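MmeI (Methylophilus methylotrophus, PDB 5HR4) is a Type IIL restriction-modification enzyme that binds DNA and probably methylates adenine at N6, using S-adenosyl-L-methionine as methyl donor. Local coordinates at residues F295-Q300 with A313-E318; D361-C366 with N481-G486. All blocks are in the same frame, centred on the assembly; numbering follows the deposited sequence.

Contact 1: F295-Q300 with A313-E318; sequences FGSLFQ and AHYTSE. With SFG (sinefungin), chain H; nucleotides of chain B.
From Ala313 onward, the loop that leads into helix 318-340 runs between helix 292-301 and the bound sinefungin, and every residue that touches the helix is buried. Ala313 meets the tip of Phe299: its CB lies 3.5 Å from Phe299 CZ, an atom that also approaches O3' of the sinefungin ribose. The Phe299 ring gets there because CG is anti to the backbone N. His314 points its CB away from the helix. Its carbonyl O accepts a hydrogen bond from the sinefungin amine NE at 3.0 Å, while its ring atom ND1 comes within 3.5 Å of N9 of adenine DA7 of chain B. Tyr315 carries the polar link to the helix. Its backbone N donates to Gln300 OE1 at 3.0 Å with an N-H...O angle of 168°, on a lone pair in the carbonyl plane (C=O...N angle 140°). Gln300 delivers that oxygen on an extended chain, CG lying beside its own backbone N (chi1 -77°), and its CG packs on the carbonyl O of Ala313. An alanine here, lacking the amide, removes the acceptor of the buried Tyr315 N and would probably loosen the loop's hold on the helix. The Tyr315 side chain rests on Gly296, CB to CA 3.5 Å; a CB on Gly296 would fall 2.1 Å from Tyr315 CG, so the close approach depends on glycine. Beyond it, Tyr315 OH accepts from Glu573 N. Thr316 N then donates to the sinefungin carboxylate O at 2.9 Å, and sinefungin N makes a weak bond to Thr316 OG1, 3.3 Å long. The sequence Ala-His-Tyr-Thr and its grip on the amino-acid end of the ligand are consistent with motif X of the gamma-class N6-adenine methyltransferases.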
ATOM      1  N   PHE A 295       0.521 -16.760  -9.225  1.00 36.28           N
ATOM      2  CA  PHE A 295      -0.802 -16.188  -9.463  1.00 34.97           C
ATOM      3  C   PHE A 295      -0.751 -14.670  -9.492  1.00 33.12           C
ATOM      4  O   PHE A 295      -1.470 -14.036 -10.270  1.00 38.18           O
ATOM      5  CB  PHE A 295      -1.787 -16.675  -8.404  1.00 32.74           C
ATOM      6  CG  PHE A 295      -2.010 -18.159  -8.427  1.00 32.17           C
ATOM      7  CD1 PHE A 295      -2.738 -18.747  -9.452  1.00 28.19           C
ATOM      8  CD2 PHE A 295      -1.497 -18.965  -7.421  1.00 34.65           C
ATOM      9  CE1 PHE A 295      -2.948 -20.111  -9.468  1.00 32.89           C
ATOM     10  CE2 PHE A 295      -1.696 -20.333  -7.434  1.00 29.50           C
ATOM     11  CZ  PHE A 295      -2.417 -20.911  -8.451  1.00 31.25           C
ATOM     12  N   GLY A 296       0.125 -14.072  -8.693  1.00 30.84           N
ATOM     13  CA  GLY A 296       0.211 -12.629  -8.618  1.00 29.26           C
ATOM     14  C   GLY A 296       0.941 -12.023  -9.791  1.00 34.14           C
ATOM     15  O   GLY A 296       0.546 -10.969 -10.300  1.00 37.73           O
ATOM     16  N   SER A 297       2.007 -12.690 -10.243  1.00 35.76           N
ATOM     17  CA  SER A 297       2.765 -12.184 -11.381  1.00 30.18           C
ATOM     18  C   SER A 297       1.940 -12.233 -12.648  1.00 31.72           C
ATOM     19  O   SER A 297       2.030 -11.329 -13.487  1.00 33.94           O
ATOM     20  CB  SER A 297       4.041 -12.990 -11.556  1.00 31.44           C
ATOM     21  OG  SER A 297       4.882 -12.801 -10.439  1.00 43.79           O
ATOM     22  N   LEU A 298       1.158 -13.301 -12.815  1.00 30.14           N
ATOM     23  CA  LEU A 298       0.260 -13.419 -13.959  1.00 35.57           C
ATOM     24  C   LEU A 298      -0.771 -12.297 -13.964  1.00 38.75           C
ATOM     25  O   LEU A 298      -0.910 -11.550 -14.944  1.00 34.76           O
ATOM     26  CB  LEU A 298      -0.435 -14.772 -13.910  1.00 34.12           C
ATOM     27  CG  LEU A 298      -1.509 -14.935 -14.968  1.00 39.03           C
ATOM     28  CD1 LEU A 298      -0.881 -14.841 -16.335  1.00 40.28           C
ATOM     29  CD2 LEU A 298      -2.199 -16.278 -14.757  1.00 39.30           C
ATOM     30  N   PHE A 299      -1.511 -12.186 -12.859  1.00 38.34           N
ATOM     31  CA  PHE A 299      -2.425 -11.074 -12.630  1.00 33.68           C
ATOM     32  C   PHE A 299      -1.782  -9.738 -12.996  1.00 33.87           C
ATOM     33  O   PHE A 299      -2.377  -8.923 -13.703  1.00 35.44           O
ATOM     34  CB  PHE A 299      -2.857 -11.140 -11.158  1.00 32.98           C
ATOM     35  CG  PHE A 299      -3.450  -9.878 -10.610  1.00 32.10           C
ATOM     36  CD1 PHE A 299      -4.307  -9.092 -11.358  1.00 30.10           C
ATOM     37  CD2 PHE A 299      -3.179  -9.508  -9.297  1.00 35.28           C
ATOM     38  CE1 PHE A 299      -4.852  -7.925 -10.832  1.00 34.41           C
ATOM     39  CE2 PHE A 299      -3.725  -8.345  -8.760  1.00 38.03           C
ATOM     40  CZ  PHE A 299      -4.572  -7.555  -9.532  1.00 29.79           C
ATOM     41  N   GLN A 300      -0.543  -9.511 -12.556  1.00 37.68           N
ATOM     42  CA  GLN A 300       0.076  -8.205 -12.759  1.00 34.46           C
ATOM     43  C   GLN A 300       0.530  -7.986 -14.200  1.00 33.62           C
ATOM     44  O   GLN A 300       0.529  -6.849 -14.675  1.00 39.45           O
ATOM     45  CB  GLN A 300       1.248  -8.033 -11.803  1.00 33.15           C
ATOM     46  CG  GLN A 300       0.845  -7.702 -10.372  1.00 31.94           C
ATOM     47  CD  GLN A 300       2.051  -7.319  -9.523  1.00 32.06           C
ATOM     48  OE1 GLN A 300       2.029  -7.364  -8.283  1.00 28.06           O
ATOM     49  NE2 GLN A 300       3.122  -6.955 -10.197  1.00 35.49           N
ATOM     50  N   ALA A 313      -3.131  -2.618  -8.318  1.00 27.88           N
ATOM     51  CA  ALA A 313      -3.079  -4.050  -8.649  1.00 30.59           C
ATOM     52  C   ALA A 313      -1.715  -4.666  -8.308  1.00 32.05           C
ATOM     53  O   ALA A 313      -0.925  -5.071  -9.165  1.00 31.37           O
ATOM     54  CB  ALA A 313      -3.425  -4.263 -10.110  1.00 29.06           C
ATOM     55  N   HIS A 314      -1.464  -4.791  -7.012  1.00 29.06           N
ATOM     56  CA  HIS A 314      -0.182  -5.281  -6.522  1.00 28.41           C
ATOM     57  C   HIS A 314      -0.426  -6.491  -5.647  1.00 26.46           C
ATOM     58  O   HIS A 314      -1.114  -6.387  -4.630  1.00 27.52           O
ATOM     59  CB  HIS A 314       0.548  -4.183  -5.766  1.00 30.80           C
ATOM     60  CG  HIS A 314       1.086  -3.130  -6.675  1.00 33.22           C
ATOM     61  ND1 HIS A 314       0.625  -1.833  -6.678  1.00 30.87           N
ATOM     62  CD2 HIS A 314       2.010  -3.209  -7.662  1.00 29.69           C
ATOM     63  CE1 HIS A 314       1.274  -1.146  -7.598  1.00 32.22           C
ATOM     64  NE2 HIS A 314       2.122  -1.958  -8.207  1.00 31.18           N
ATOM     65  N   TYR A 315       0.093  -7.641  -6.068  1.00 22.29           N
ATOM     66  CA  TYR A 315      -0.204  -8.865  -5.357  1.00 24.77           C
ATOM     67  C   TYR A 315       0.563  -8.898  -4.040  1.00 30.85           C
ATOM     68  O   TYR A 315       1.652  -8.326  -3.912  1.00 26.99           O
ATOM     69  CB  TYR A 315       0.128 -10.073  -6.229  1.00 32.25           C
ATOM     70  CG  TYR A 315       1.475 -10.705  -5.979  1.00 32.85           C
ATOM     71  CD1 TYR A 315       1.659 -11.593  -4.921  1.00 35.32           C
ATOM     72  CD2 TYR A 315       2.544 -10.453  -6.818  1.00 32.12           C
ATOM     73  CE1 TYR A 315       2.875 -12.179  -4.676  1.00 34.38           C
ATOM     74  CE2 TYR A 315       3.765 -11.038  -6.600  1.00 36.02           C
ATOM     75  CZ  TYR A 315       3.935 -11.904  -5.515  1.00 40.67           C
ATOM     76  OH  TYR A 315       5.168 -12.497  -5.256  1.00 37.66           O
ATOM     77  N   THR A 316      -0.013  -9.594  -3.060  1.00 29.85           N
ATOM     78  CA  THR A 316       0.513  -9.636  -1.704  1.00 30.12           C
ATOM     79  C   THR A 316       1.335 -10.900  -1.485  1.00 24.99           C
ATOM     80  O   THR A 316       0.856 -12.008  -1.734  1.00 26.51           O
ATOM     81  CB  THR A 316      -0.619  -9.553  -0.679  1.00 27.39           C
ATOM     82  OG1 THR A 316      -1.492  -8.466  -1.022  1.00 30.11           O
ATOM     83  CG2 THR A 316      -0.048  -9.299   0.697  1.00 24.86           C
ATOM     84  N   SER A 317       2.564 -10.716  -1.008  1.00 27.13           N
ATOM     85  CA  SER A 317       3.497 -11.815  -0.768  1.00 30.42           C
ATOM     86  C   SER A 317       2.896 -12.857   0.161  1.00 26.22           C
ATOM     87  O   SER A 317       2.092 -12.547   1.046  1.00 28.42           O
ATOM     88  CB  SER A 317       4.810 -11.294  -0.151  1.00 20.98           C
ATOM     89  N   GLU A 318       3.317 -14.109  -0.033  1.00 22.32           N
ATOM     90  CA  GLU A 318       3.117 -15.107   1.015  1.00 29.33           C
ATOM     91  C   GLU A 318       3.499 -14.564   2.389  1.00 29.39           C
ATOM     92  O   GLU A 318       2.771 -14.768   3.366  1.00 34.24           O
ATOM     93  CB  GLU A 318       3.924 -16.375   0.717  1.00 31.37           C
ATOM     94  CG  GLU A 318       3.451 -17.593   1.522  1.00 34.02           C
ATOM     95  CD  GLU A 318       3.927 -18.938   0.955  1.00 42.44           C
ATOM     96  OE1 GLU A 318       3.685 -19.224  -0.247  1.00 38.44           O
ATOM     97  OE2 GLU A 318       4.544 -19.716   1.727  1.00 47.46           O
TER
HETATM   98  N   SFG H1002      -4.461  -9.162  -2.375  1.00 39.36           N
HETATM   99  CA  SFG H1002      -4.441  -9.393  -3.804  1.00 41.66           C
HETATM  100  C   SFG H1002      -3.344 -10.404  -4.077  1.00 44.47           C
HETATM  101  O   SFG H1002      -2.672 -10.835  -3.113  1.00 45.42           O
HETATM  102  OXT SFG H1002      -3.108 -10.817  -5.237  1.00 43.95           O
HETATM  103  CB  SFG H1002      -4.153  -8.092  -4.545  1.00 40.94           C
HETATM  104  CG  SFG H1002      -5.182  -7.062  -4.104  1.00 38.68           C
HETATM  105  CD  SFG H1002      -4.702  -5.735  -4.646  1.00 36.43           C
HETATM  106  NE  SFG H1002      -3.699  -5.242  -3.722  1.00 35.96           N
HETATM  107  C5' SFG H1002      -5.855  -4.731  -4.804  1.00 40.93           C
HETATM  108  C4' SFG H1002      -7.046  -5.250  -5.680  1.00 40.18           C
HETATM  109  O4' SFG H1002      -8.089  -4.502  -5.459  1.00 39.00           O
HETATM  110  C3' SFG H1002      -6.816  -5.119  -7.196  1.00 45.25           C
HETATM  111  O3' SFG H1002      -6.747  -6.372  -7.706  1.00 50.67           O
HETATM  112  C2' SFG H1002      -8.030  -4.321  -7.753  1.00 42.99           C
HETATM  113  O2' SFG H1002      -8.546  -4.910  -9.021  1.00 45.35           O
HETATM  114  C1' SFG H1002      -8.932  -4.446  -6.832  1.00 38.60           C
HETATM  115  N9  SFG H1002      -9.775  -3.300  -6.691  1.00 33.27           N
HETATM  116  C8  SFG H1002      -9.447  -2.015  -6.795  1.00 37.02           C
HETATM  117  N7  SFG H1002     -10.534  -1.283  -6.539  1.00 34.95           N
HETATM  118  C5  SFG H1002     -11.532  -2.124  -6.270  1.00 38.51           C
HETATM  119  C6  SFG H1002     -12.849  -1.889  -5.958  1.00 37.93           C
HETATM  120  N6  SFG H1002     -13.611  -0.675  -5.797  1.00 32.91           N
HETATM  121  N1  SFG H1002     -13.684  -2.894  -5.726  1.00 36.32           N
HETATM  122  C2  SFG H1002     -13.220  -4.165  -5.801  1.00 32.87           C
HETATM  123  N3  SFG H1002     -11.919  -4.398  -6.116  1.00 34.79           N
HETATM  124  C4  SFG H1002     -11.070  -3.372  -6.351  1.00 35.93           C
ATOM    125  P    DA B   7       0.158   6.971  -4.996  1.00 30.69           P
ATOM    126  OP1  DA B   7       0.049   6.785  -6.470  1.00 25.69           O
ATOM    127  OP2  DA B   7      -1.078   7.125  -4.190  1.00 25.65           O
ATOM    128  O5'  DA B   7       1.080   5.816  -4.424  1.00 30.66           O
ATOM    129  C5'  DA B   7       0.560   4.675  -3.874  1.00 24.13           C
ATOM    130  C4'  DA B   7       1.581   3.599  -4.066  1.00 24.41           C
ATOM    131  O4'  DA B   7       1.120   2.373  -3.503  1.00 24.74           O
ATOM    132  C3'  DA B   7       1.934   3.311  -5.515  1.00 26.76           C
ATOM    133  O3'  DA B   7       3.326   3.151  -5.582  1.00 27.28           O
ATOM    134  C2'  DA B   7       1.188   2.006  -5.808  1.00 26.25           C
ATOM    135  C1'  DA B   7       1.195   1.332  -4.449  1.00 27.04           C
ATOM    136  N9   DA B   7       0.042   0.488  -4.162  1.00 28.76           N
ATOM    137  C8   DA B   7      -1.254   0.759  -4.451  1.00 26.87           C
ATOM    138  N7   DA B   7      -2.087  -0.133  -4.004  1.00 28.44           N
ATOM    139  C5   DA B   7      -1.280  -1.048  -3.346  1.00 30.34           C
ATOM    140  C6   DA B   7      -1.563  -2.243  -2.632  1.00 28.00           C
ATOM    141  N6   DA B   7      -2.793  -2.739  -2.478  1.00 28.36           N
ATOM    142  N1   DA B   7      -0.526  -2.914  -2.096  1.00 28.37           N
ATOM    143  C2   DA B   7       0.701  -2.422  -2.255  1.00 27.62           C
ATOM    144  N3   DA B   7       1.084  -1.309  -2.892  1.00 31.01           N
ATOM    145  C4   DA B   7       0.031  -0.667  -3.420  1.00 28.76           C
TER

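Contact 2: D361-C366 with N481-G486; sequences DPACGC and NPPFVG. With SFG (sinefungin), chain H; nucleotides of chain B.
Ala363 CB packs against the Pro482 backbone, 3.9 Å from Pro482 CA and 4.2 Å from Pro482 CB. This small apolar contact joins two methyltransferase signatures: Asp-Pro-Ala-Cys-Gly-Cys corresponds to motif I, following strand 359-361, and Asn-Pro-Pro-Phe to motif IV, following strand 477-480. These strands are parallel neighbours in the Rossmann-like sheet, so their loops open side by side at the ligand. A water adds a polar bridge. It accepts from Asn481 N at 2.6 Å and from sinefungin N, and sits close to Asp361 OD2 and the carbonyl O of Ala363. Gly365, at a positive phi of 61°, leaves room for the ligand, since a CB there would fall 2.3 Å from sinefungin CB.

Asn481 serves both bound molecules. Its backbone O accepts from the sinefungin amine NE at 2.9 Å, while its side chain, CG anti to the backbone N (chi1 179°), turns its amide toward N1 and N6 of adenine DA7 of chain B. ND2, also hydrogen-bonded to Thr316 OG1, donates to N1 at 3.2 Å with an N-H...N angle of 151°; the return bond from N6 to OD1 is weak. The Phe484 ring is laid over the same base, with adenine C6 3.6 Å above its plane and over its centre, a stack that would favour this orientation. Pro483 instead faces sinefungin, its CG approaching C8 of the ligand's own adenine. Farther along, the DNA backbone is held by the main chain: Gly486 N donates to OP2 of the DA7 phosphate at 3.0 Å.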
ATOM      1  N   ASP A 361     -12.550 -11.696   1.479  1.00 28.22           N
ATOM      2  CA  ASP A 361     -11.589 -10.684   1.034  1.00 30.87           C
ATOM      3  C   ASP A 361     -12.248  -9.683   0.080  1.00 32.68           C
ATOM      4  O   ASP A 361     -12.356  -9.953  -1.131  1.00 28.79           O
ATOM      5  CB  ASP A 361     -10.386 -11.360   0.365  1.00 32.70           C
ATOM      6  CG  ASP A 361      -9.248 -10.375   0.005  1.00 39.02           C
ATOM      7  OD1 ASP A 361      -9.436  -9.129   0.080  1.00 34.72           O
ATOM      8  OD2 ASP A 361      -8.152 -10.864  -0.387  1.00 38.42           O
ATOM      9  N   PRO A 362     -12.647  -8.486   0.568  1.00 29.15           N
ATOM     10  CA  PRO A 362     -13.469  -7.566  -0.232  1.00 30.93           C
ATOM     11  C   PRO A 362     -12.681  -6.721  -1.226  1.00 35.44           C
ATOM     12  O   PRO A 362     -13.091  -5.603  -1.549  1.00 33.24           O
ATOM     13  CB  PRO A 362     -14.123  -6.668   0.829  1.00 30.87           C
ATOM     14  CG  PRO A 362     -13.375  -6.954   2.150  1.00 29.32           C
ATOM     15  CD  PRO A 362     -12.250  -7.890   1.852  1.00 31.09           C
ATOM     16  N   ALA A 363     -11.553  -7.247  -1.707  1.00 33.49           N
ATOM     17  CA  ALA A 363     -10.703  -6.617  -2.712  1.00 30.46           C
ATOM     18  C   ALA A 363      -9.638  -7.639  -3.098  1.00 33.85           C
ATOM     19  O   ALA A 363      -8.444  -7.330  -3.142  1.00 40.00           O
ATOM     20  CB  ALA A 363     -10.087  -5.319  -2.173  1.00 27.11           C
ATOM     21  N   CYS A 364     -10.075  -8.862  -3.388  1.00 32.10           N
ATOM     22  CA  CYS A 364      -9.227 -10.033  -3.237  1.00 31.83           C
ATOM     23  C   CYS A 364      -8.143 -10.172  -4.300  1.00 32.26           C
ATOM     24  O   CYS A 364      -7.286 -11.050  -4.150  1.00 36.63           O
ATOM     25  CB  CYS A 364     -10.098 -11.290  -3.222  1.00 29.14           C
ATOM     26  SG  CYS A 364     -10.782 -11.685  -4.818  1.00 39.54           S
ATOM     27  N   GLY A 365      -8.149  -9.369  -5.356  1.00 30.27           N
ATOM     28  CA  GLY A 365      -7.116  -9.529  -6.373  1.00 32.17           C
ATOM     29  C   GLY A 365      -7.165 -10.907  -7.008  1.00 34.93           C
ATOM     30  O   GLY A 365      -8.235 -11.410  -7.354  1.00 39.61           O
ATOM     31  N   CYS A 366      -6.004 -11.545  -7.167  1.00 34.31           N
ATOM     32  CA  CYS A 366      -5.943 -12.893  -7.724  1.00 27.70           C
ATOM     33  C   CYS A 366      -6.176 -13.975  -6.669  1.00 35.04           C
ATOM     34  O   CYS A 366      -5.966 -15.162  -6.955  1.00 33.09           O
ATOM     35  CB  CYS A 366      -4.595 -13.125  -8.418  1.00 27.61           C
ATOM     36  SG  CYS A 366      -3.176 -13.408  -7.268  1.00 42.02           S
ATOM     37  N   ASN A 481      -5.927  -6.938   1.124  1.00 35.61           N
ATOM     38  CA  ASN A 481      -4.999  -5.853   0.824  1.00 30.76           C
ATOM     39  C   ASN A 481      -5.638  -4.918  -0.198  1.00 28.51           C
ATOM     40  O   ASN A 481      -5.331  -4.987  -1.397  1.00 28.23           O
ATOM     41  CB  ASN A 481      -3.666  -6.399   0.318  1.00 26.97           C
ATOM     42  CG  ASN A 481      -2.689  -5.303  -0.017  1.00 25.92           C
ATOM     43  OD1 ASN A 481      -2.792  -4.179   0.486  1.00 23.31           O
ATOM     44  ND2 ASN A 481      -1.735  -5.613  -0.877  1.00 25.92           N
ATOM     45  N   PRO A 482      -6.494  -4.005   0.251  1.00 27.72           N
ATOM     46  CA  PRO A 482      -7.233  -3.121  -0.673  1.00 28.34           C
ATOM     47  C   PRO A 482      -6.330  -2.082  -1.318  1.00 35.10           C
ATOM     48  O   PRO A 482      -5.263  -1.740  -0.775  1.00 27.27           O
ATOM     49  CB  PRO A 482      -8.273  -2.451   0.240  1.00 31.49           C
ATOM     50  CG  PRO A 482      -8.278  -3.252   1.507  1.00 29.59           C
ATOM     51  CD  PRO A 482      -6.912  -3.823   1.649  1.00 27.20           C
ATOM     52  N   PRO A 483      -6.757  -1.513  -2.460  1.00 34.81           N
ATOM     53  CA  PRO A 483      -5.881  -0.618  -3.227  1.00 29.86           C
ATOM     54  C   PRO A 483      -5.604   0.701  -2.527  1.00 31.84           C
ATOM     55  O   PRO A 483      -6.471   1.260  -1.846  1.00 30.30           O
ATOM     56  CB  PRO A 483      -6.671  -0.389  -4.517  1.00 31.28           C
ATOM     57  CG  PRO A 483      -8.073  -0.548  -4.104  1.00 32.18           C
ATOM     58  CD  PRO A 483      -8.042  -1.702  -3.146  1.00 32.61           C
ATOM     59  N   PHE A 484      -4.376   1.204  -2.740  1.00 27.33           N
ATOM     60  CA  PHE A 484      -3.903   2.467  -2.186  1.00 28.16           C
ATOM     61  C   PHE A 484      -3.962   3.516  -3.281  1.00 27.58           C
ATOM     62  O   PHE A 484      -3.312   3.369  -4.321  1.00 31.48           O
ATOM     63  CB  PHE A 484      -2.454   2.390  -1.696  1.00 28.33           C
ATOM     64  CG  PHE A 484      -2.144   1.230  -0.820  1.00 31.21           C
ATOM     65  CD1 PHE A 484      -3.137   0.460  -0.238  1.00 33.92           C
ATOM     66  CD2 PHE A 484      -0.823   0.916  -0.554  1.00 31.86           C
ATOM     67  CE1 PHE A 484      -2.798  -0.615   0.579  1.00 32.64           C
ATOM     68  CE2 PHE A 484      -0.492  -0.143   0.263  1.00 26.90           C
ATOM     69  CZ  PHE A 484      -1.483  -0.905   0.829  1.00 27.56           C
ATOM     70  N   VAL A 485      -4.707   4.582  -3.055  1.00 30.30           N
ATOM     71  CA  VAL A 485      -4.716   5.649  -4.047  1.00 27.01           C
ATOM     72  C   VAL A 485      -4.822   6.970  -3.304  1.00 23.65           C
ATOM     73  O   VAL A 485      -5.742   7.180  -2.504  1.00 25.31           O
ATOM     74  CB  VAL A 485      -5.852   5.487  -5.078  1.00 28.70           C
ATOM     75  CG1 VAL A 485      -5.782   6.635  -6.068  1.00 27.35           C
ATOM     76  CG2 VAL A 485      -5.784   4.133  -5.830  1.00 23.84           C
ATOM     77  N   GLY A 486      -3.867   7.856  -3.537  1.00 23.26           N
ATOM     78  CA  GLY A 486      -3.844   9.107  -2.814  1.00 28.88           C
ATOM     79  C   GLY A 486      -5.015   9.992  -3.175  1.00 27.32           C
ATOM     80  O   GLY A 486      -5.665   9.816  -4.198  1.00 29.89           O
TER
HETATM   81  N   SFG H1002      -4.461  -9.162  -2.375  1.00 39.36           N
HETATM   82  CA  SFG H1002      -4.441  -9.393  -3.804  1.00 41.66           C
HETATM   83  C   SFG H1002      -3.344 -10.404  -4.077  1.00 44.47           C
HETATM   84  O   SFG H1002      -2.672 -10.835  -3.113  1.00 45.42           O
HETATM   85  OXT SFG H1002      -3.108 -10.817  -5.237  1.00 43.95           O
HETATM   86  CB  SFG H1002      -4.153  -8.092  -4.545  1.00 40.94           C
HETATM   87  CG  SFG H1002      -5.182  -7.062  -4.104  1.00 38.68           C
HETATM   88  CD  SFG H1002      -4.702  -5.735  -4.646  1.00 36.43           C
HETATM   89  NE  SFG H1002      -3.699  -5.242  -3.722  1.00 35.96           N
HETATM   90  C5' SFG H1002      -5.855  -4.731  -4.804  1.00 40.93           C
HETATM   91  C4' SFG H1002      -7.046  -5.250  -5.680  1.00 40.18           C
HETATM   92  O4' SFG H1002      -8.089  -4.502  -5.459  1.00 39.00           O
HETATM   93  C3' SFG H1002      -6.816  -5.119  -7.196  1.00 45.25           C
HETATM   94  O3' SFG H1002      -6.747  -6.372  -7.706  1.00 50.67           O
HETATM   95  C2' SFG H1002      -8.030  -4.321  -7.753  1.00 42.99           C
HETATM   96  O2' SFG H1002      -8.546  -4.910  -9.021  1.00 45.35           O
HETATM   97  C1' SFG H1002      -8.932  -4.446  -6.832  1.00 38.60           C
HETATM   98  N9  SFG H1002      -9.775  -3.300  -6.691  1.00 33.27           N
HETATM   99  C8  SFG H1002      -9.447  -2.015  -6.795  1.00 37.02           C
HETATM  100  N7  SFG H1002     -10.534  -1.283  -6.539  1.00 34.95           N
HETATM  101  C5  SFG H1002     -11.532  -2.124  -6.270  1.00 38.51           C
HETATM  102  C6  SFG H1002     -12.849  -1.889  -5.958  1.00 37.93           C
HETATM  103  N6  SFG H1002     -13.611  -0.675  -5.797  1.00 32.91           N
HETATM  104  N1  SFG H1002     -13.684  -2.894  -5.726  1.00 36.32           N
HETATM  105  C2  SFG H1002     -13.220  -4.165  -5.801  1.00 32.87           C
HETATM  106  N3  SFG H1002     -11.919  -4.398  -6.116  1.00 34.79           N
HETATM  107  C4  SFG H1002     -11.070  -3.372  -6.351  1.00 35.93           C
ATOM    108  P    DA B   7       0.158   6.971  -4.996  1.00 30.69           P
ATOM    109  OP1  DA B   7       0.049   6.785  -6.470  1.00 25.69           O
ATOM    110  OP2  DA B   7      -1.078   7.125  -4.190  1.00 25.65           O
ATOM    111  O5'  DA B   7       1.080   5.816  -4.424  1.00 30.66           O
ATOM    112  C5'  DA B   7       0.560   4.675  -3.874  1.00 24.13           C
ATOM    113  C4'  DA B   7       1.581   3.599  -4.066  1.00 24.41           C
ATOM    114  O4'  DA B   7       1.120   2.373  -3.503  1.00 24.74           O
ATOM    115  C3'  DA B   7       1.934   3.311  -5.515  1.00 26.76           C
ATOM    116  O3'  DA B   7       3.326   3.151  -5.582  1.00 27.28           O
ATOM    117  C2'  DA B   7       1.188   2.006  -5.808  1.00 26.25           C
ATOM    118  C1'  DA B   7       1.195   1.332  -4.449  1.00 27.04           C
ATOM    119  N9   DA B   7       0.042   0.488  -4.162  1.00 28.76           N
ATOM    120  C8   DA B   7      -1.254   0.759  -4.451  1.00 26.87           C
ATOM    121  N7   DA B   7      -2.087  -0.133  -4.004  1.00 28.44           N
ATOM    122  C5   DA B   7      -1.280  -1.048  -3.346  1.00 30.34           C
ATOM    123  C6   DA B   7      -1.563  -2.243  -2.632  1.00 28.00           C
ATOM    124  N6   DA B   7      -2.793  -2.739  -2.478  1.00 28.36           N
ATOM    125  N1   DA B   7      -0.526  -2.914  -2.096  1.00 28.37           N
ATOM    126  C2   DA B   7       0.701  -2.422  -2.255  1.00 27.62           C
ATOM    127  N3   DA B   7       1.084  -1.309  -2.892  1.00 31.01           N
ATOM    128  C4   DA B   7       0.031  -0.667  -3.420  1.00 28.76           C
TER
HETATM  129  O   HOH W   1      -6.720  -8.470  -0.809  1.00 27.92           O

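How the contacts relate
Contacts 1 and 2 each line part of the pocket shared by sinefungin and adenine DA7 of chain B, their centres about 11 Å apart. They join directly where Thr316 OG1 lies 2.9 Å from Asn481 ND2, a probable hydrogen bond that would help orient the amide reading the base. Phe299 CB and Cys366 CB also pack together, 3.8 Å apart. His314 and Phe484 approach DA7 of chain B from opposite sides, and the His314 and Asn481 carbonyls share the ligand amine NE. Sinefungin NE stands 2.9 Å from N6 of DA7 of chain B, a separation that fits the expected methyl-transfer site. Glu413 and Ala461 add further hydrogen bonds to sinefungin.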